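PDB 1BKJ: nadph-flavin oxidoreductase from Vibrio harveyi, which catalyses the NADPH-dependent reduction of FMN to FMNH2 as a homodimer and supplies the reduced flavin to luciferase for bioluminescence. Local coordinates for residues 6-11 and 115-120; 14-19 and 159-164; 68-73 and 154-159. All blocks are in the same frame, centred on the assembly; numbering follows the deposited sequence.

In the fold
From the N terminus, helix 3-9 and the turn after it come back against the end of helix 98-121, and interaction 1 closes that first long loop. The chain then runs straight into 14-19, which pairs with 159-164 in interaction 2, well past the point where interaction 1 has closed; the two loops therefore cross. Interaction 3, between 68-73 and 154-159, lies wholly within the span closed by interaction 2 and crosses interaction 1. His159 belongs to both 2 and 3, and Phe17 packs on Ala73 and Gly158. Leu116 and Ala119 meet Met155 and Leu157, joining 1 to 3 on the face of strand 149-158 turned away from 68-73. All three contacts reach the same FMN.

Interaction 1: 6-11 and 115-120; sequences ETILAH and CLLAAE. With FMN (flavin mononucleotide), chain D.
His11 and Glu120 meet through a short hydrogen bond, 2.6 Å from His11 ND1 to Glu120 OE2. Glu120 CB rests against Thr7 CG2 at 4.1 Å. From there the chain runs extended beyond CG (chi2 175°) and brings the carboxylate to the imidazole. OE2 accepts on its syn lone pair and lies in the ring plane, with an N-H...O angle of 162°, although the ring and carboxylate planes are turned 39° apart. OE1 takes a weak bond from a water that also donates to Thr7 O. With ND1 as donor here, the other ring nitrogen, NE2, donates to FMN O3P at 2.8 Å, and the ring bridges carboxylate and phosphate; the two bonds together fix the rotation of the ring. Leu116 CD2 approaches His11 CE1 at 4.1 Å. One residue on from Thr7, Ile8 CG1 packs on Leu117 CD2 at 3.8 Å. Thr7 OG1 turns back to Asn3 O within its own helix. The contact lays helix 3-9 and the turn after it against the end of helix 98-121, whose side chains also touch helix 24-35 and strand 149-158. Ala36 of the second subunit packs on His11, and its Asn114 on Ile8 and Leu117.

Interaction 2: 14-19 and 159-164; sequences IRKFTA and HPDQNP. With FMN (flavin mononucleotide), chain D.
Arg15 and Gln162 meet where the backbone N of Arg15 donates to Gln162 OE1 at 2.8 Å, the donor standing 46° above the amide carbonyl plane. The same OE1 takes a hydrogen bond from a water, which in turn accepts from Arg15 NH1, so one amide oxygen steadies both ends of the arginine. Arg15, extended from CG to NE, puts its NE 2.7 Å from FMN O2; NH2 adds a weak bond to FMN N1. Two backbone bonds lie further along: Asp161 N to Lys16 O at 2.9 Å, and Thr18 N to His159 O at 3.0 Å, the latter nearly along the C=O axis. Phe17 CA also points a C-H at His159 O. Apolar groups fill in behind: Ile14 CD1 meets Pro164 CD at 3.7 Å, crossing it at about a right angle, and Ile14 CG2 touches Pro160 CA and CB. On the outer surface Thr18 CG2 packs on Asp161 CB at 3.8 Å, while Lys16 NZ makes a long salt bridge to Asp161 OD2. The pairing is a single beta bridge between Phe17 and Pro160, joining two loops and holding Arg15 at the pyrimidine end of the isoalloxazine in the flavin site of this nitroreductase-family enzyme.

Interaction 3: 68-73 and 154-159; sequences AYVESA and GMCLGH. With FMN (flavin mononucleotide), chain D.
Cys156 pushes its SG into a hollow formed by Tyr69 and Val70 on the short helix 69-72. The sulfur, anti to its own carbonyl carbon (chi1 -64°), rises from strand 149-158 into the first turn of the helix. There Tyr69 O lies 3.3 Å from Cys156 SG, and Val70 touches the sulfur with CA and CG2. The edge of the Tyr69 ring comes in from another direction, CD2 to Cys156 SG at 4.2 Å. The second bump runs the opposite way: Ala73 CB, just past the helix, drops onto the strand, resting on Cys156 CB at 3.8 Å and on Leu157 O at 3.6 Å. The backbones come nearest at Ala73 and Gly158, CA to CA 5.5 Å. Leu157 turns its side chain to the other face of the sheet, where it packs on Leu116 and Ala119. Phe76 of the adjacent strand touches both Val70 and Cys156; on the other neighbouring strand, 125-129, Val127 and Ile129 touch Cys156. Tyr69 OH lies 3.0 Å from FMN O2, with Gln67 OE1 as a second, weak hydrogen-bond partner. This is a helix packed on one face of the antiparallel sheet of the nitroreductase fold, with its tyrosine lining the flavin pocket.

Interaction 1: 6-11 and 115-120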
loop_
_atom_site.group_PDB
_atom_site.type_symbol
_atom_site.label_atom_id
_atom_site.label_comp_id
_atom_site.label_asym_id
_atom_site.label_seq_id
_atom_site.Cartn_x
_atom_site.Cartn_y
_atom_site.Cartn_z
ATOM N N GLU A 6 14.870 6.756 -11.988
ATOM C CA GLU A 6 15.344 8.114 -11.649
ATOM C C GLU A 6 14.225 8.907 -10.948
ATOM O O GLU A 6 14.491 9.623 -9.984
ATOM C CB GLU A 6 15.841 8.867 -12.891
ATOM N N THR A 7 12.976 8.685 -11.376
ATOM C CA THR A 7 11.794 9.326 -10.800
ATOM C C THR A 7 11.536 8.791 -9.376
ATOM O O THR A 7 11.365 9.583 -8.440
ATOM C CB THR A 7 10.554 9.129 -11.714
ATOM O OG1 THR A 7 10.775 9.805 -12.960
ATOM C CG2 THR A 7 9.291 9.681 -11.078
ATOM N N ILE A 8 11.567 7.463 -9.213
ATOM C CA ILE A 8 11.362 6.812 -7.904
ATOM C C ILE A 8 12.392 7.302 -6.867
ATOM O O ILE A 8 12.032 7.666 -5.744
ATOM C CB ILE A 8 11.416 5.237 -8.007
ATOM C CG1 ILE A 8 10.179 4.703 -8.750
ATOM C CG2 ILE A 8 11.452 4.601 -6.601
ATOM C CD1 ILE A 8 10.200 3.197 -9.061
ATOM N N LEU A 9 13.656 7.356 -7.280
ATOM C CA LEU A 9 14.749 7.782 -6.412
ATOM C C LEU A 9 14.884 9.286 -6.154
ATOM O O LEU A 9 15.561 9.680 -5.207
ATOM C CB LEU A 9 16.076 7.196 -6.910
ATOM C CG LEU A 9 16.243 5.671 -6.850
ATOM C CD1 LEU A 9 17.582 5.287 -7.467
ATOM C CD2 LEU A 9 16.159 5.166 -5.425
ATOM N N ALA A 10 14.201 10.110 -6.951
ATOM C CA ALA A 10 14.250 11.570 -6.807
ATOM C C ALA A 10 13.133 12.120 -5.930
ATOM O O ALA A 10 13.038 13.335 -5.717
ATOM C CB ALA A 10 14.217 12.228 -8.177
ATOM N N HIS A 11 12.305 11.225 -5.386
ATOM C CA HIS A 11 11.170 11.619 -4.538
ATOM C C HIS A 11 11.518 12.370 -3.251
ATOM O O HIS A 11 12.453 12.015 -2.549
ATOM C CB HIS A 11 10.310 10.390 -4.153
ATOM C CG HIS A 11 9.307 10.648 -3.051
ATOM N ND1 HIS A 11 8.145 11.358 -3.253
ATOM C CD2 HIS A 11 9.353 10.390 -1.720
ATOM C CE1 HIS A 11 7.520 11.531 -2.104
ATOM N NE2 HIS A 11 8.236 10.956 -1.155
ATOM N N CYS A 115 -0.345 6.581 -8.569
ATOM C CA CYS A 115 -0.873 7.935 -8.802
ATOM C C CYS A 115 0.209 8.978 -8.556
ATOM O O CYS A 115 0.465 9.816 -9.425
ATOM C CB CYS A 115 -2.064 8.228 -7.888
ATOM S SG CYS A 115 -3.573 7.351 -8.311
ATOM N N LEU A 116 0.897 8.853 -7.410
ATOM C CA LEU A 116 1.971 9.774 -7.029
ATOM C C LEU A 116 3.151 9.713 -7.992
ATOM O O LEU A 116 3.640 10.766 -8.404
ATOM C CB LEU A 116 2.441 9.553 -5.578
ATOM C CG LEU A 116 3.499 10.535 -5.039
ATOM C CD1 LEU A 116 3.005 11.981 -5.063
ATOM C CD2 LEU A 116 3.928 10.149 -3.636
ATOM N N LEU A 117 3.578 8.500 -8.367
ATOM C CA LEU A 117 4.684 8.327 -9.315
ATOM C C LEU A 117 4.370 8.913 -10.695
ATOM O O LEU A 117 5.216 9.584 -11.293
ATOM C CB LEU A 117 5.098 6.862 -9.436
ATOM C CG LEU A 117 5.923 6.294 -8.286
ATOM C CD1 LEU A 117 6.192 4.837 -8.563
ATOM C CD2 LEU A 117 7.236 7.048 -8.108
ATOM N N ALA A 118 3.136 8.724 -11.161
ATOM C CA ALA A 118 2.693 9.283 -12.439
ATOM C C ALA A 118 2.798 10.814 -12.349
ATOM O O ALA A 118 3.408 11.442 -13.209
ATOM C CB ALA A 118 1.264 8.881 -12.733
ATOM N N ALA A 119 2.318 11.381 -11.240
ATOM C CA ALA A 119 2.371 12.830 -11.017
ATOM C C ALA A 119 3.808 13.367 -10.984
ATOM O O ALA A 119 4.122 14.303 -11.701
ATOM C CB ALA A 119 1.623 13.210 -9.737
ATOM N N GLU A 120 4.682 12.709 -10.225
ATOM C CA GLU A 120 6.092 13.094 -10.103
ATOM C C GLU A 120 6.852 13.028 -11.434
ATOM O O GLU A 120 7.679 13.892 -11.711
ATOM C CB GLU A 120 6.792 12.250 -9.028
ATOM C CG GLU A 120 6.318 12.585 -7.609
ATOM C CD GLU A 120 6.888 11.684 -6.511
ATOM O OE1 GLU A 120 7.334 10.541 -6.785
ATOM O OE2 GLU A 120 6.857 12.119 -5.346
HETATM N N1 FMN D . 3.345 14.196 5.524
HETATM C C2 FMN D . 2.706 15.324 5.986
HETATM O O2 FMN D . 3.205 16.416 6.075
HETATM N N3 FMN D . 1.419 15.065 6.437
HETATM C C4 FMN D . 0.823 13.789 6.659
HETATM O O4 FMN D . -0.275 13.757 7.185
HETATM C C4A FMN D . 1.622 12.677 6.232
HETATM N N5 FMN D . 0.970 11.451 6.182
HETATM C C5A FMN D . 1.557 10.361 5.521
HETATM C C6 FMN D . 0.799 9.214 5.381
HETATM C C7 FMN D . 1.306 8.122 4.679
HETATM C C7M FMN D . 0.322 6.951 4.380
HETATM C C8 FMN D . 2.626 8.178 4.146
HETATM C C8M FMN D . 3.303 7.016 3.498
HETATM C C9 FMN D . 3.384 9.312 4.280
HETATM C C9A FMN D . 2.861 10.450 4.968
HETATM N N10 FMN D . 3.556 11.710 5.073
HETATM C C10 FMN D . 2.909 12.850 5.615
HETATM C "C1'" FMN D . 4.722 11.938 4.404
HETATM C "C2'" FMN D . 6.011 11.857 5.189
HETATM O "O2'" FMN D . 6.114 12.314 6.470
HETATM C "C3'" FMN D . 7.201 11.343 4.492
HETATM O "O3'" FMN D . 6.977 10.382 3.492
HETATM C "C4'" FMN D . 8.552 11.243 5.147
HETATM O "O4'" FMN D . 8.804 11.940 6.343
HETATM C "C5'" FMN D . 9.708 10.791 4.393
HETATM O "O5'" FMN D . 10.036 11.977 3.607
HETATM P P FMN D . 9.913 12.082 1.986
HETATM O O1P FMN D . 10.945 11.181 1.505
HETATM O O2P FMN D . 10.097 13.533 1.736
HETATM O O3P FMN D . 8.606 11.528 1.561
HETATM O O HOH W 1 10.138 11.861 -7.859
#

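Interaction 2: 14-19 and 159-164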
loop_
_atom_site.group_PDB
_atom_site.type_symbol
_atom_site.label_atom_id
_atom_site.label_comp_id
_atom_site.label_asym_id
_atom_site.label_seq_id
_atom_site.Cartn_x
_atom_site.Cartn_y
_atom_site.Cartn_z
ATOM N N ILE A 14 6.408 17.202 -1.093
ATOM C CA ILE A 14 6.251 18.621 -1.369
ATOM C C ILE A 14 5.052 19.130 -0.574
ATOM O O ILE A 14 3.944 18.574 -0.652
ATOM C CB ILE A 14 6.072 18.901 -2.893
ATOM C CG1 ILE A 14 7.278 18.389 -3.699
ATOM C CG2 ILE A 14 5.822 20.391 -3.156
ATOM C CD1 ILE A 14 8.634 18.995 -3.342
ATOM N N ARG A 15 5.295 20.191 0.194
ATOM C CA ARG A 15 4.298 20.784 1.063
ATOM C C ARG A 15 4.016 22.266 0.798
ATOM O O ARG A 15 3.452 22.953 1.650
ATOM C CB ARG A 15 4.707 20.547 2.524
ATOM C CG ARG A 15 4.681 19.075 2.953
ATOM C CD ARG A 15 5.219 18.890 4.358
ATOM N NE ARG A 15 5.317 17.476 4.735
ATOM C CZ ARG A 15 6.415 16.734 4.619
ATOM N NH1 ARG A 15 7.530 17.253 4.130
ATOM N NH2 ARG A 15 6.412 15.472 5.009
ATOM N N LYS A 16 4.444 22.756 -0.370
ATOM C CA LYS A 16 4.192 24.138 -0.793
ATOM C C LYS A 16 3.963 24.099 -2.297
ATOM O O LYS A 16 4.781 23.563 -3.044
ATOM C CB LYS A 16 5.338 25.092 -0.441
ATOM C CG LYS A 16 4.861 26.537 -0.280
ATOM C CD LYS A 16 6.008 27.510 -0.077
ATOM C CE LYS A 16 5.492 28.937 -0.159
ATOM N NZ LYS A 16 6.611 29.906 -0.353
ATOM N N PHE A 17 2.825 24.646 -2.725
ATOM C CA PHE A 17 2.431 24.633 -4.132
ATOM C C PHE A 17 2.099 26.000 -4.685
ATOM O O PHE A 17 1.733 26.905 -3.931
ATOM C CB PHE A 17 1.182 23.757 -4.314
ATOM C CG PHE A 17 1.340 22.352 -3.810
ATOM C CD1 PHE A 17 1.997 21.391 -4.586
ATOM C CD2 PHE A 17 0.856 21.987 -2.539
ATOM C CE1 PHE A 17 2.181 20.068 -4.121
ATOM C CE2 PHE A 17 1.028 20.664 -2.049
ATOM C CZ PHE A 17 1.697 19.698 -2.849
ATOM N N THR A 18 2.238 26.151 -6.006
ATOM C CA THR A 18 1.853 27.396 -6.673
ATOM C C THR A 18 0.351 27.240 -7.022
ATOM O O THR A 18 -0.222 26.164 -6.810
ATOM C CB THR A 18 2.666 27.678 -7.966
ATOM O OG1 THR A 18 2.413 26.659 -8.933
ATOM C CG2 THR A 18 4.158 27.748 -7.683
ATOM N N ALA A 19 -0.271 28.297 -7.553
ATOM C CA ALA A 19 -1.692 28.300 -7.912
ATOM C C ALA A 19 -2.009 27.742 -9.306
ATOM O O ALA A 19 -3.176 27.723 -9.711
ATOM C CB ALA A 19 -2.266 29.717 -7.765
ATOM N N HIS A 159 1.887 21.809 -8.538
ATOM C CA HIS A 159 3.200 22.268 -8.988
ATOM C C HIS A 159 4.008 22.770 -7.790
ATOM O O HIS A 159 3.530 23.620 -7.041
ATOM C CB HIS A 159 3.026 23.320 -10.067
ATOM C CG HIS A 159 2.448 22.765 -11.327
ATOM N ND1 HIS A 159 3.215 22.109 -12.265
ATOM C CD2 HIS A 159 1.181 22.766 -11.803
ATOM C CE1 HIS A 159 2.446 21.737 -13.270
ATOM N NE2 HIS A 159 1.207 22.120 -13.014
ATOM N N PRO A 160 5.244 22.249 -7.596
ATOM C CA PRO A 160 6.128 22.618 -6.480
ATOM C C PRO A 160 6.524 24.078 -6.331
ATOM O O PRO A 160 6.783 24.754 -7.330
ATOM C CB PRO A 160 7.386 21.789 -6.747
ATOM C CG PRO A 160 6.918 20.674 -7.581
ATOM C CD PRO A 160 5.973 21.352 -8.515
ATOM N N ASP A 161 6.545 24.551 -5.083
ATOM C CA ASP A 161 6.994 25.900 -4.764
ATOM C C ASP A 161 8.034 25.809 -3.645
ATOM O O ASP A 161 8.143 26.697 -2.793
ATOM C CB ASP A 161 5.844 26.841 -4.384
ATOM C CG ASP A 161 6.224 28.324 -4.513
ATOM O OD1 ASP A 161 7.146 28.654 -5.288
ATOM O OD2 ASP A 161 5.593 29.161 -3.849
ATOM N N GLN A 162 8.758 24.691 -3.642
ATOM C CA GLN A 162 9.850 24.404 -2.709
ATOM C C GLN A 162 10.655 23.262 -3.296
ATOM O O GLN A 162 10.120 22.471 -4.074
ATOM C CB GLN A 162 9.357 24.063 -1.284
ATOM C CG GLN A 162 8.493 22.817 -1.123
ATOM C CD GLN A 162 8.171 22.491 0.336
ATOM O OE1 GLN A 162 7.751 21.381 0.637
ATOM N NE2 GLN A 162 8.350 23.456 1.239
ATOM N N ASN A 163 11.939 23.189 -2.942
ATOM C CA ASN A 163 12.819 22.125 -3.432
ATOM C C ASN A 163 13.615 21.514 -2.252
ATOM O O ASN A 163 14.787 21.847 -2.056
ATOM C CB ASN A 163 13.755 22.677 -4.539
ATOM C CG ASN A 163 14.476 21.574 -5.328
ATOM O OD1 ASN A 163 14.157 20.391 -5.212
ATOM N ND2 ASN A 163 15.464 21.969 -6.134
ATOM N N PRO A 164 12.978 20.623 -1.444
ATOM C CA PRO A 164 13.651 19.989 -0.298
ATOM C C PRO A 164 14.676 18.953 -0.756
ATOM O O PRO A 164 14.650 18.499 -1.914
ATOM C CB PRO A 164 12.505 19.293 0.448
ATOM C CG PRO A 164 11.264 19.943 -0.068
ATOM C CD PRO A 164 11.579 20.163 -1.506
HETATM N N1 FMN D . 3.345 14.196 5.524
HETATM C C2 FMN D . 2.706 15.324 5.986
HETATM O O2 FMN D . 3.205 16.416 6.075
HETATM N N3 FMN D . 1.419 15.065 6.437
HETATM C C4 FMN D . 0.823 13.789 6.659
HETATM O O4 FMN D . -0.275 13.757 7.185
HETATM C C4A FMN D . 1.622 12.677 6.232
HETATM N N5 FMN D . 0.970 11.451 6.182
HETATM C C5A FMN D . 1.557 10.361 5.521
HETATM C C6 FMN D . 0.799 9.214 5.381
HETATM C C7 FMN D . 1.306 8.122 4.679
HETATM C C7M FMN D . 0.322 6.951 4.380
HETATM C C8 FMN D . 2.626 8.178 4.146
HETATM C C8M FMN D . 3.303 7.016 3.498
HETATM C C9 FMN D . 3.384 9.312 4.280
HETATM C C9A FMN D . 2.861 10.450 4.968
HETATM N N10 FMN D . 3.556 11.710 5.073
HETATM C C10 FMN D . 2.909 12.850 5.615
HETATM C "C1'" FMN D . 4.722 11.938 4.404
HETATM C "C2'" FMN D . 6.011 11.857 5.189
HETATM O "O2'" FMN D . 6.114 12.314 6.470
HETATM C "C3'" FMN D . 7.201 11.343 4.492
HETATM O "O3'" FMN D . 6.977 10.382 3.492
HETATM C "C4'" FMN D . 8.552 11.243 5.147
HETATM O "O4'" FMN D . 8.804 11.940 6.343
HETATM C "C5'" FMN D . 9.708 10.791 4.393
HETATM O "O5'" FMN D . 10.036 11.977 3.607
HETATM P P FMN D . 9.913 12.082 1.986
HETATM O O1P FMN D . 10.945 11.181 1.505
HETATM O O2P FMN D . 10.097 13.533 1.736
HETATM O O3P FMN D . 8.606 11.528 1.561
HETATM O O HOH W 2 8.473 19.626 2.716
HETATM O O HOH W 3 -0.186 23.669 -8.368
#

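Interaction 3: 68-73 and 154-159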
loop_
_atom_site.group_PDB
_atom_site.type_symbol
_atom_site.label_atom_id
_atom_site.label_comp_id
_atom_site.label_asym_id
_atom_site.label_seq_id
_atom_site.Cartn_x
_atom_site.Cartn_y
_atom_site.Cartn_z
ATOM N N ALA A 68 -2.089 23.268 5.962
ATOM C CA ALA A 68 -2.461 24.247 4.933
ATOM C C ALA A 68 -2.386 23.814 3.465
ATOM O O ALA A 68 -3.223 24.226 2.653
ATOM C CB ALA A 68 -1.677 25.541 5.142
ATOM N N TYR A 69 -1.427 22.956 3.141
ATOM C CA TYR A 69 -1.258 22.456 1.788
ATOM C C TYR A 69 -2.393 21.555 1.273
ATOM O O TYR A 69 -2.440 21.214 0.097
ATOM C CB TYR A 69 0.108 21.796 1.622
ATOM C CG TYR A 69 0.633 21.089 2.845
ATOM C CD1 TYR A 69 1.320 21.810 3.845
ATOM C CD2 TYR A 69 0.444 19.698 3.023
ATOM C CE1 TYR A 69 1.815 21.163 5.006
ATOM C CE2 TYR A 69 0.931 19.037 4.180
ATOM C CZ TYR A 69 1.613 19.780 5.165
ATOM O OH TYR A 69 2.101 19.162 6.292
ATOM N N VAL A 70 -3.328 21.206 2.153
ATOM C CA VAL A 70 -4.496 20.421 1.760
ATOM C C VAL A 70 -5.438 21.393 1.039
ATOM O O VAL A 70 -6.119 20.999 0.102
ATOM C CB VAL A 70 -5.174 19.782 2.976
ATOM C CG1 VAL A 70 -6.536 19.178 2.618
ATOM C CG2 VAL A 70 -4.270 18.729 3.578
ATOM N N GLU A 71 -5.432 22.664 1.454
ATOM C CA GLU A 71 -6.269 23.689 0.824
ATOM C C GLU A 71 -5.595 24.319 -0.404
ATOM O O GLU A 71 -6.266 24.556 -1.411
ATOM C CB GLU A 71 -6.664 24.776 1.835
ATOM N N SER A 72 -4.275 24.513 -0.358
ATOM C CA SER A 72 -3.542 25.147 -1.456
ATOM C C SER A 72 -3.145 24.258 -2.638
ATOM O O SER A 72 -2.819 24.765 -3.719
ATOM C CB SER A 72 -2.333 25.916 -0.918
ATOM O OG SER A 72 -1.364 25.038 -0.380
ATOM N N ALA A 73 -3.198 22.940 -2.448
ATOM C CA ALA A 73 -2.882 21.976 -3.514
ATOM C C ALA A 73 -3.856 22.120 -4.691
ATOM O O ALA A 73 -5.026 22.466 -4.484
ATOM C CB ALA A 73 -2.962 20.556 -2.971
ATOM N N GLY A 154 -5.300 10.907 2.518
ATOM C CA GLY A 154 -5.497 11.827 1.421
ATOM C C GLY A 154 -4.186 11.977 0.661
ATOM O O GLY A 154 -3.173 11.361 1.025
ATOM N N MET A 155 -4.203 12.776 -0.402
ATOM C CA MET A 155 -3.011 13.037 -1.201
ATOM C C MET A 155 -3.109 14.410 -1.850
ATOM O O MET A 155 -4.098 14.715 -2.521
ATOM C CB MET A 155 -2.811 11.965 -2.285
ATOM C CG MET A 155 -1.521 12.148 -3.090
ATOM S SD MET A 155 -1.273 10.903 -4.332
ATOM C CE MET A 155 -0.652 9.589 -3.323
ATOM N N CYS A 156 -2.096 15.236 -1.605
ATOM C CA CYS A 156 -2.004 16.570 -2.196
ATOM C C CYS A 156 -1.165 16.460 -3.465
ATOM O O CYS A 156 -0.154 15.766 -3.474
ATOM C CB CYS A 156 -1.293 17.551 -1.261
ATOM S SG CYS A 156 -2.111 17.890 0.279
ATOM N N LEU A 157 -1.618 17.091 -4.547
ATOM C CA LEU A 157 -0.891 17.108 -5.818
ATOM C C LEU A 157 -0.887 18.541 -6.361
ATOM O O LEU A 157 -1.843 19.293 -6.152
ATOM C CB LEU A 157 -1.526 16.161 -6.865
ATOM C CG LEU A 157 -1.563 14.633 -6.658
ATOM C CD1 LEU A 157 -2.324 13.957 -7.785
ATOM C CD2 LEU A 157 -0.143 14.070 -6.519
ATOM N N GLY A 158 0.205 18.921 -7.019
ATOM C CA GLY A 158 0.302 20.251 -7.604
ATOM C C GLY A 158 1.707 20.588 -8.052
ATOM O O GLY A 158 2.620 19.769 -7.947
ATOM N N HIS A 159 1.887 21.809 -8.538
ATOM C CA HIS A 159 3.200 22.268 -8.988
ATOM C C HIS A 159 4.008 22.770 -7.790
ATOM O O HIS A 159 3.530 23.620 -7.041
ATOM C CB HIS A 159 3.026 23.320 -10.067
ATOM C CG HIS A 159 2.448 22.765 -11.327
ATOM N ND1 HIS A 159 3.215 22.109 -12.265
ATOM C CD2 HIS A 159 1.181 22.766 -11.803
ATOM C CE1 HIS A 159 2.446 21.737 -13.270
ATOM N NE2 HIS A 159 1.207 22.120 -13.014
HETATM N N1 FMN D . 3.345 14.196 5.524
HETATM C C2 FMN D . 2.706 15.324 5.986
HETATM O O2 FMN D . 3.205 16.416 6.075
HETATM N N3 FMN D . 1.419 15.065 6.437
HETATM C C4 FMN D . 0.823 13.789 6.659
HETATM O O4 FMN D . -0.275 13.757 7.185
HETATM C C4A FMN D . 1.622 12.677 6.232
HETATM N N5 FMN D . 0.970 11.451 6.182
HETATM C C5A FMN D . 1.557 10.361 5.521
HETATM C C6 FMN D . 0.799 9.214 5.381
HETATM C C7 FMN D . 1.306 8.122 4.679
HETATM C C7M FMN D . 0.322 6.951 4.380
HETATM C C8 FMN D . 2.626 8.178 4.146
HETATM C C8M FMN D . 3.303 7.016 3.498
HETATM C C9 FMN D . 3.384 9.312 4.280
HETATM C C9A FMN D . 2.861 10.450 4.968
HETATM N N10 FMN D . 3.556 11.710 5.073
HETATM C C10 FMN D . 2.909 12.850 5.615
HETATM C "C1'" FMN D . 4.722 11.938 4.404
HETATM C "C2'" FMN D . 6.011 11.857 5.189
HETATM O "O2'" FMN D . 6.114 12.314 6.470
HETATM C "C3'" FMN D . 7.201 11.343 4.492
HETATM O "O3'" FMN D . 6.977 10.382 3.492
HETATM C "C4'" FMN D . 8.552 11.243 5.147
HETATM O "O4'" FMN D . 8.804 11.940 6.343
HETATM C "C5'" FMN D . 9.708 10.791 4.393
HETATM O "O5'" FMN D . 10.036 11.977 3.607
HETATM P P FMN D . 9.913 12.082 1.986
HETATM O O1P FMN D . 10.945 11.181 1.505
HETATM O O2P FMN D . 10.097 13.533 1.736
HETATM O O3P FMN D . 8.606 11.528 1.561
#